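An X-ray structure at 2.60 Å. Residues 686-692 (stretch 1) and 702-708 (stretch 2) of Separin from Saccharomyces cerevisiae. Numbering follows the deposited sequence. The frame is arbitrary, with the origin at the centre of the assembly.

Stretch 1 (686-692) HASSLIN
Stretch 2 (702-708) AFQIYFG

Three aromatic side chains on a helix meet a segment that passes from helix into loop. No hydrogen bond crosses; the contact is made by packing, with ring edges against backbone carbonyls and apolar side chains, and 234 Å² is buried in all. Stretch 2 is helical throughout, widening to a pi-type turn at 706-708. Stretch 1 begins as helix and leaves it by L690 (phi/psi -87/11) and I691 (-86/-40); I691 and F703 set the register, their CA atoms 8.4 Å apart. The stretches run obliquely, partly opposed in direction.

F707 is the main bump. Its CA-to-CB bond points toward stretch 1, and chi1 m (chi2 -77°) sends the ring into a hollow lined by A687, L690 and I691, all buried like F707 and F703. F707 CZ lies 3.4 Å from L690 O and 3.7 Å from I691 CG1, while F707 CE1 lies 4.1 Å from A687 O. Both carbonyl oxygens meet the ring edge, where aromatic hydrogens carry slight positive charge. A687 O also accepts from L690 N at 3.1 Å.

F703 starts sideways, but chi1 t (chi2 -83°) brings its ring edge in, with F703 CE2 3.5 Å from I691 O. The CA-to-CB bond of Y706 points toward stretch 1, and with chi1 t (chi2 64°) Y706 OH lies 4.0 Å from CD1 of L690, an mt rotamer. Y706 is partly exposed, its hydroxyl making no hydrogen bond across the contact. I691, likewise mt, offers CG1 to F707. Ring edges meet backbone carbonyl oxygens, and F707 and Y706 also touch branched aliphatic side chains, while G708 stays clear of the contact.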

ATOM      1  N   HIS A 686      10.163 -10.095  -4.928  1.00 63.84           N
ATOM      2  CA  HIS A 686      11.486 -10.009  -4.349  1.00 66.84           C
ATOM      3  C   HIS A 686      11.842  -8.541  -4.011  1.00 70.70           C
ATOM      4  O   HIS A 686      12.281  -8.230  -2.894  1.00 66.36           O
ATOM      5  CB  HIS A 686      12.493 -10.639  -5.324  1.00 68.02           C
ATOM      6  CG  HIS A 686      13.919 -10.590  -4.862  1.00 81.50           C
ATOM      7  ND1 HIS A 686      14.286 -10.727  -3.541  1.00 82.63           N
ATOM      8  CD2 HIS A 686      15.074 -10.431  -5.557  1.00 83.75           C
ATOM      9  CE1 HIS A 686      15.603 -10.643  -3.440  1.00 85.44           C
ATOM     10  NE2 HIS A 686      16.105 -10.469  -4.648  1.00 83.12           N
ATOM     11  N   ALA A 687      11.614  -7.636  -4.960  1.00 65.34           N
ATOM     12  CA  ALA A 687      12.036  -6.246  -4.813  1.00 63.13           C
ATOM     13  C   ALA A 687      11.228  -5.530  -3.735  1.00 69.31           C
ATOM     14  O   ALA A 687      11.763  -4.754  -2.953  1.00 63.82           O
ATOM     15  CB  ALA A 687      11.923  -5.505  -6.148  1.00 59.77           C
ATOM     16  N   SER A 688       9.933  -5.799  -3.693  1.00 68.71           N
ATOM     17  CA  SER A 688       9.079  -5.124  -2.742  1.00 66.38           C
ATOM     18  C   SER A 688       9.531  -5.388  -1.302  1.00 65.70           C
ATOM     19  O   SER A 688       9.460  -4.505  -0.453  1.00 69.09           O
ATOM     20  CB  SER A 688       7.628  -5.561  -2.936  1.00 60.29           C
ATOM     21  OG  SER A 688       6.732  -4.598  -2.416  1.00 63.81           O
ATOM     22  N   SER A 689      10.015  -6.593  -1.036  1.00 57.92           N
ATOM     23  CA  SER A 689      10.368  -6.975   0.323  1.00 66.60           C
ATOM     24  C   SER A 689      11.661  -6.318   0.791  1.00 70.14           C
ATOM     25  O   SER A 689      11.892  -6.171   1.992  1.00 69.01           O
ATOM     26  CB  SER A 689      10.503  -8.492   0.434  1.00 62.37           C
ATOM     27  OG  SER A 689      11.577  -8.952  -0.359  1.00 65.64           O
ATOM     28  N   LEU A 690      12.502  -5.940  -0.161  1.00 66.18           N
ATOM     29  CA  LEU A 690      13.808  -5.398   0.164  1.00 65.48           C
ATOM     30  C   LEU A 690      13.794  -3.899   0.399  1.00 60.80           C
ATOM     31  O   LEU A 690      14.834  -3.286   0.504  1.00 66.62           O
ATOM     32  CB  LEU A 690      14.792  -5.719  -0.949  1.00 62.08           C
ATOM     33  CG  LEU A 690      15.156  -7.196  -1.045  1.00 63.35           C
ATOM     34  CD1 LEU A 690      16.177  -7.446  -2.144  1.00 63.77           C
ATOM     35  CD2 LEU A 690      15.668  -7.697   0.306  1.00 68.83           C
ATOM     36  N   ILE A 691      12.621  -3.304   0.500  1.00 59.08           N
ATOM     37  CA  ILE A 691      12.559  -1.858   0.488  1.00 62.69           C
ATOM     38  C   ILE A 691      12.765  -1.233   1.881  1.00 67.64           C
ATOM     39  O   ILE A 691      13.466  -0.237   1.997  1.00 70.77           O
ATOM     40  CB  ILE A 691      11.232  -1.397  -0.142  1.00 62.33           C
ATOM     41  CG1 ILE A 691      11.282  -1.641  -1.654  1.00 62.22           C
ATOM     42  CG2 ILE A 691      10.958   0.072   0.140  1.00 59.07           C
ATOM     43  CD1 ILE A 691      10.003  -1.297  -2.381  1.00 55.54           C
ATOM     44  N   ASN A 692      12.194  -1.839   2.921  1.00 67.22           N
ATOM     45  CA  ASN A 692      12.291  -1.394   4.326  1.00 66.23           C
ATOM     46  C   ASN A 692      13.613  -0.739   4.812  1.00 69.11           C
ATOM     47  O   ASN A 692      14.688  -1.277   4.567  1.00 66.06           O
ATOM     48  CB  ASN A 692      11.998  -2.602   5.207  1.00 63.63           C
ATOM     49  CG  ASN A 692      11.531  -2.222   6.584  1.00 63.25           C
ATOM     50  OD1 ASN A 692      12.260  -1.597   7.346  1.00 69.05           O
ATOM     51  ND2 ASN A 692      10.316  -2.622   6.926  1.00 64.64           N
ATOM     52  N   ALA A 702      23.677   3.499  -0.082  1.00 70.49           N
ATOM     53  CA  ALA A 702      23.534   2.150  -0.567  1.00 72.80           C
ATOM     54  C   ALA A 702      22.148   1.892  -1.095  1.00 72.83           C
ATOM     55  O   ALA A 702      21.963   1.232  -2.092  1.00 69.84           O
ATOM     56  CB  ALA A 702      23.852   1.176   0.533  1.00 65.31           C
ATOM     57  N   PHE A 703      21.168   2.433  -0.409  1.00 71.99           N
ATOM     58  CA  PHE A 703      19.806   2.265  -0.800  1.00 66.70           C
ATOM     59  C   PHE A 703      19.606   2.860  -2.164  1.00 65.82           C
ATOM     60  O   PHE A 703      19.103   2.218  -3.041  1.00 65.39           O
ATOM     61  CB  PHE A 703      18.949   2.992   0.215  1.00 68.71           C
ATOM     62  CG  PHE A 703      17.497   2.992  -0.092  1.00 65.14           C
ATOM     63  CD1 PHE A 703      16.965   3.900  -0.953  1.00 62.95           C
ATOM     64  CD2 PHE A 703      16.668   2.104   0.514  1.00 63.37           C
ATOM     65  CE1 PHE A 703      15.632   3.906  -1.228  1.00 60.92           C
ATOM     66  CE2 PHE A 703      15.334   2.102   0.245  1.00 59.97           C
ATOM     67  CZ  PHE A 703      14.814   3.006  -0.625  1.00 57.53           C
ATOM     68  N   GLN A 704      20.016   4.096  -2.346  1.00 70.88           N
ATOM     69  CA  GLN A 704      19.837   4.770  -3.620  1.00 71.90           C
ATOM     70  C   GLN A 704      20.580   4.058  -4.729  1.00 68.13           C
ATOM     71  O   GLN A 704      20.102   4.013  -5.857  1.00 61.58           O
ATOM     72  CB  GLN A 704      20.297   6.226  -3.535  1.00 74.47           C
ATOM     73  CG  GLN A 704      19.321   7.168  -2.837  1.00 79.26           C
ATOM     74  CD  GLN A 704      19.966   8.514  -2.503  1.00 86.47           C
ATOM     75  OE1 GLN A 704      21.019   8.860  -3.049  1.00 86.04           O
ATOM     76  NE2 GLN A 704      19.348   9.267  -1.592  1.00 79.99           N
ATOM     77  N   ILE A 705      21.746   3.504  -4.429  1.00 68.92           N
ATOM     78  CA  ILE A 705      22.473   2.789  -5.469  1.00 73.88           C
ATOM     79  C   ILE A 705      21.660   1.590  -5.925  1.00 71.75           C
ATOM     80  O   ILE A 705      21.502   1.347  -7.119  1.00 67.09           O
ATOM     81  CB  ILE A 705      23.845   2.302  -5.013  1.00 77.67           C
ATOM     82  CG1 ILE A 705      24.696   3.475  -4.501  1.00 83.07           C
ATOM     83  CG2 ILE A 705      24.532   1.572  -6.157  1.00 72.95           C
ATOM     84  CD1 ILE A 705      25.206   4.427  -5.580  1.00 80.67           C
ATOM     85  N   TYR A 706      21.114   0.866  -4.958  1.00 67.72           N
ATOM     86  CA  TYR A 706      20.412  -0.360  -5.264  1.00 67.69           C
ATOM     87  C   TYR A 706      19.151  -0.145  -6.101  1.00 71.67           C
ATOM     88  O   TYR A 706      19.001  -0.742  -7.180  1.00 71.92           O
ATOM     89  CB  TYR A 706      20.033  -1.105  -3.993  1.00 63.31           C
ATOM     90  CG  TYR A 706      19.437  -2.427  -4.361  1.00 72.69           C
ATOM     91  CD1 TYR A 706      20.207  -3.379  -5.015  1.00 73.72           C
ATOM     92  CD2 TYR A 706      18.096  -2.705  -4.130  1.00 73.19           C
ATOM     93  CE1 TYR A 706      19.683  -4.576  -5.389  1.00 76.02           C
ATOM     94  CE2 TYR A 706      17.557  -3.914  -4.501  1.00 76.08           C
ATOM     95  CZ  TYR A 706      18.356  -4.850  -5.130  1.00 78.62           C
ATOM     96  OH  TYR A 706      17.836  -6.068  -5.517  1.00 81.59           O
ATOM     97  N   PHE A 707      18.243   0.688  -5.597  1.00 65.42           N
ATOM     98  CA  PHE A 707      16.974   0.931  -6.274  1.00 60.53           C
ATOM     99  C   PHE A 707      17.080   1.946  -7.411  1.00 67.94           C
ATOM    100  O   PHE A 707      16.217   1.981  -8.300  1.00 66.61           O
ATOM    101  CB  PHE A 707      15.931   1.394  -5.269  1.00 58.56           C
ATOM    102  CG  PHE A 707      15.546   0.341  -4.296  1.00 68.75           C
ATOM    103  CD1 PHE A 707      14.678  -0.680  -4.675  1.00 66.98           C
ATOM    104  CD2 PHE A 707      16.062   0.346  -3.015  1.00 63.30           C
ATOM    105  CE1 PHE A 707      14.324  -1.656  -3.790  1.00 60.23           C
ATOM    106  CE2 PHE A 707      15.711  -0.628  -2.123  1.00 64.81           C
ATOM    107  CZ  PHE A 707      14.834  -1.636  -2.512  1.00 65.62           C
ATOM    108  N   GLY A 708      18.136   2.760  -7.385  1.00 68.10           N
ATOM    109  CA  GLY A 708      18.319   3.809  -8.364  1.00 64.17           C
ATOM    110  C   GLY A 708      19.255   3.442  -9.489  1.00 63.69           C
ATOM    111  O   GLY A 708      19.170   4.025 -10.559  1.00 64.18           O
TER